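Local coordinates for protein myosin-I heavy chain (Dictyostelium discoideum, PDB 5EJY) that belongs to class VII of the actin-based motors, acts in early phagocytosis and adhesion, and is represented here by a MyTH4-FERM module of its tail, at residues L421-N426 with K445-V450. Numbering follows the deposited sequence.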
ATOM      1  N   LEU A 421      10.353  24.470 -25.547  1.00 36.74           N
ATOM      2  CA  LEU A 421      10.431  24.931 -24.169  1.00 34.52           C
ATOM      3  C   LEU A 421      11.890  25.137 -23.788  1.00 29.86           C
ATOM      4  O   LEU A 421      12.756  24.390 -24.220  1.00 36.87           O
ATOM      5  CB  LEU A 421       9.779  23.920 -23.226  1.00 32.96           C
ATOM      6  CG  LEU A 421       8.279  23.744 -23.422  1.00 33.75           C
ATOM      7  CD1 LEU A 421       7.737  22.652 -22.497  1.00 34.61           C
ATOM      8  CD2 LEU A 421       7.567  25.058 -23.171  1.00 40.78           C
ATOM      9  N   PRO A 422      12.159  26.140 -22.943  1.00 32.65           N
ATOM     10  CA  PRO A 422      13.516  26.564 -22.573  1.00 34.48           C
ATOM     11  C   PRO A 422      14.254  25.680 -21.583  1.00 40.55           C
ATOM     12  O   PRO A 422      15.476  25.777 -21.524  1.00 38.44           O
ATOM     13  CB  PRO A 422      13.289  27.934 -21.936  1.00 33.28           C
ATOM     14  CG  PRO A 422      11.900  27.900 -21.445  1.00 34.04           C
ATOM     15  CD  PRO A 422      11.128  27.039 -22.399  1.00 32.01           C
ATOM     16  N   TYR A 423      13.547  24.860 -20.810  1.00 36.46           N
ATOM     17  CA  TYR A 423      14.183  24.095 -19.734  1.00 35.14           C
ATOM     18  C   TYR A 423      15.073  22.986 -20.255  1.00 37.44           C
ATOM     19  O   TYR A 423      14.859  22.480 -21.351  1.00 39.22           O
ATOM     20  CB  TYR A 423      13.113  23.502 -18.814  1.00 27.20           C
ATOM     21  CG  TYR A 423      11.918  24.403 -18.713  1.00 28.92           C
ATOM     22  CD1 TYR A 423      11.997  25.608 -18.033  1.00 27.05           C
ATOM     23  CD2 TYR A 423      10.725  24.075 -19.340  1.00 29.33           C
ATOM     24  CE1 TYR A 423      10.911  26.446 -17.952  1.00 30.95           C
ATOM     25  CE2 TYR A 423       9.634  24.910 -19.268  1.00 30.52           C
ATOM     26  CZ  TYR A 423       9.734  26.095 -18.579  1.00 32.90           C
ATOM     27  OH  TYR A 423       8.649  26.929 -18.509  1.00 38.84           O
ATOM     28  N   PRO A 424      16.081  22.604 -19.459  1.00 29.99           N
ATOM     29  CA  PRO A 424      16.905  21.421 -19.710  1.00 31.71           C
ATOM     30  C   PRO A 424      16.040  20.165 -19.734  1.00 37.54           C
ATOM     31  O   PRO A 424      14.964  20.152 -19.122  1.00 34.43           O
ATOM     32  CB  PRO A 424      17.847  21.392 -18.504  1.00 37.56           C
ATOM     33  CG  PRO A 424      17.895  22.811 -18.034  1.00 40.06           C
ATOM     34  CD  PRO A 424      16.518  23.339 -18.263  1.00 39.41           C
ATOM     35  N   LYS A 425      16.512  19.131 -20.423  1.00 35.41           N
ATOM     36  CA  LYS A 425      15.751  17.902 -20.609  1.00 37.23           C
ATOM     37  C   LYS A 425      15.431  17.247 -19.278  1.00 33.76           C
ATOM     38  O   LYS A 425      14.343  16.698 -19.091  1.00 32.44           O
ATOM     39  CB  LYS A 425      16.529  16.903 -21.467  1.00 39.92           C
ATOM     40  CG  LYS A 425      16.112  15.457 -21.216  1.00 46.10           C
ATOM     41  CD  LYS A 425      16.909  14.453 -22.034  1.00 55.18           C
ATOM     42  CE  LYS A 425      16.535  13.030 -21.630  1.00 60.06           C
ATOM     43  NZ  LYS A 425      17.327  12.003 -22.363  1.00 65.49           N
ATOM     44  N   ASN A 426      16.399  17.278 -18.371  1.00 35.82           N
ATOM     45  CA  ASN A 426      16.219  16.704 -17.047  1.00 34.69           C
ATOM     46  C   ASN A 426      16.034  17.813 -16.034  1.00 35.21           C
ATOM     47  O   ASN A 426      16.840  18.739 -15.956  1.00 33.89           O
ATOM     48  CB  ASN A 426      17.410  15.822 -16.668  1.00 39.49           C
ATOM     49  CG  ASN A 426      17.674  14.736 -17.689  1.00 41.28           C
ATOM     50  OD1 ASN A 426      17.079  13.657 -17.642  1.00 42.00           O
ATOM     51  ND2 ASN A 426      18.571  15.017 -18.626  1.00 44.90           N
ATOM     52  N   LYS A 445      19.298  25.805  -9.280  1.00 33.94           N
ATOM     53  CA  LYS A 445      18.491  27.010  -9.410  1.00 34.12           C
ATOM     54  C   LYS A 445      17.066  26.721  -9.851  1.00 32.77           C
ATOM     55  O   LYS A 445      16.828  25.858 -10.700  1.00 32.66           O
ATOM     56  CB  LYS A 445      19.147  27.975 -10.410  1.00 37.14           C
ATOM     57  CG  LYS A 445      20.529  28.424  -9.993  1.00 39.89           C
ATOM     58  CD  LYS A 445      21.109  29.426 -10.963  1.00 47.75           C
ATOM     59  CE  LYS A 445      22.474  29.909 -10.500  1.00 48.51           C
ATOM     60  NZ  LYS A 445      22.989  30.981 -11.399  1.00 61.59           N
ATOM     61  N   MET A 446      16.126  27.461  -9.276  1.00 30.52           N
ATOM     62  CA  MET A 446      14.744  27.465  -9.722  1.00 31.70           C
ATOM     63  C   MET A 446      14.650  28.201 -11.048  1.00 39.30           C
ATOM     64  O   MET A 446      15.278  29.250 -11.232  1.00 36.19           O
ATOM     65  CB  MET A 446      13.854  28.179  -8.706  1.00 35.01           C
ATOM     66  CG  MET A 446      13.735  27.471  -7.366  1.00 35.01           C
ATOM     67  SD  MET A 446      12.774  25.948  -7.512  1.00 36.40           S
ATOM     68  CE  MET A 446      12.884  25.307  -5.831  1.00 31.95           C
ATOM     69  N   LEU A 447      13.852  27.664 -11.962  1.00 33.54           N
ATOM     70  CA  LEU A 447      13.749  28.234 -13.308  1.00 35.42           C
ATOM     71  C   LEU A 447      12.413  28.916 -13.544  1.00 37.80           C
ATOM     72  O   LEU A 447      12.338  29.910 -14.269  1.00 38.56           O
ATOM     73  CB  LEU A 447      13.974  27.155 -14.362  1.00 29.02           C
ATOM     74  CG  LEU A 447      15.343  26.485 -14.358  1.00 30.83           C
ATOM     75  CD1 LEU A 447      15.399  25.464 -15.473  1.00 31.25           C
ATOM     76  CD2 LEU A 447      16.465  27.517 -14.502  1.00 32.52           C
ATOM     77  N   GLU A 448      11.358  28.389 -12.928  1.00 31.75           N
ATOM     78  CA  GLU A 448      10.014  28.898 -13.155  1.00 31.36           C
ATOM     79  C   GLU A 448       9.082  28.417 -12.069  1.00 36.06           C
ATOM     80  O   GLU A 448       9.254  27.316 -11.551  1.00 33.91           O
ATOM     81  CB  GLU A 448       9.504  28.418 -14.520  1.00 36.58           C
ATOM     82  CG  GLU A 448       8.177  29.015 -14.939  1.00 36.54           C
ATOM     83  CD  GLU A 448       7.969  28.959 -16.449  1.00 47.56           C
ATOM     84  OE1 GLU A 448       8.979  28.956 -17.192  1.00 42.16           O
ATOM     85  OE2 GLU A 448       6.797  28.909 -16.888  1.00 49.01           O
ATOM     86  N   SER A 449       8.106  29.245 -11.709  1.00 33.48           N
ATOM     87  CA  SER A 449       7.077  28.845 -10.751  1.00 36.70           C
ATOM     88  C   SER A 449       5.736  28.731 -11.454  1.00 36.78           C
ATOM     89  O   SER A 449       5.105  29.737 -11.787  1.00 45.43           O
ATOM     90  CB  SER A 449       6.970  29.842  -9.594  1.00 42.77           C
ATOM     91  OG  SER A 449       5.859  29.525  -8.761  1.00 40.90           O
ATOM     92  N   VAL A 450       5.310  27.499 -11.694  1.00 28.63           N
ATOM     93  CA  VAL A 450       4.070  27.241 -12.402  1.00 25.63           C
ATOM     94  C   VAL A 450       2.890  27.282 -11.437  1.00 28.88           C
ATOM     95  O   VAL A 450       2.973  26.763 -10.320  1.00 28.41           O
ATOM     96  CB  VAL A 450       4.137  25.891 -13.145  1.00 29.98           C
ATOM     97  CG1 VAL A 450       2.822  25.602 -13.850  1.00 29.70           C
ATOM     98  CG2 VAL A 450       5.296  25.911 -14.146  1.00 29.48           C
TER
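Tyr423 OH donates a hydrogen bond to Glu448 OE1, and at 2.4 Å this bond is shorter than usual, so the exact separation is doubtful. The carboxylate meets the phenol at the edge of the ring: OE1 lies in the ring plane, also 3.3 Å from Tyr423 CE1, while the ring and carboxylate planes are turned 61° apart. The second oxygen, OE2 of Glu448, stands 3.2 Å from Tyr423 OH at an angle too poor for bonding, so OE1 alone of the two accepts the bond. Glu448 gets there by an extended chain, its CG anti to the backbone N (chi1 -173°), which carries the carboxylate to the ring edge, where it crosses the tyrosine at about a right angle. Beside this bond is a small apolar contact, where Leu447 CD1 meets Pro424 CD tip to tip at 3.7 Å and sits more loosely, 4.3 Å from CD1 of Tyr423, near the ring plane. Pro422 CG rests over one face of that ring, 3.9 Å above it and displaced toward the rim. A leucine in place of Tyr423 would probably leave the Glu448 carboxylate without its hydroxyl donor and strip Pro422 of the ring beneath it. Leu447 and Glu448 can both turn to the loop because they form a classic beta bulge opposite Ile438. The contact thus illustrates how a loop linking two strands of a sheet, here 410-415 and 426-432 in the FERM region, can bond through a side chain to another of its strands: Tyr423 touches Ile438 of strand 435-440 and reaches the outermost strand 445-450.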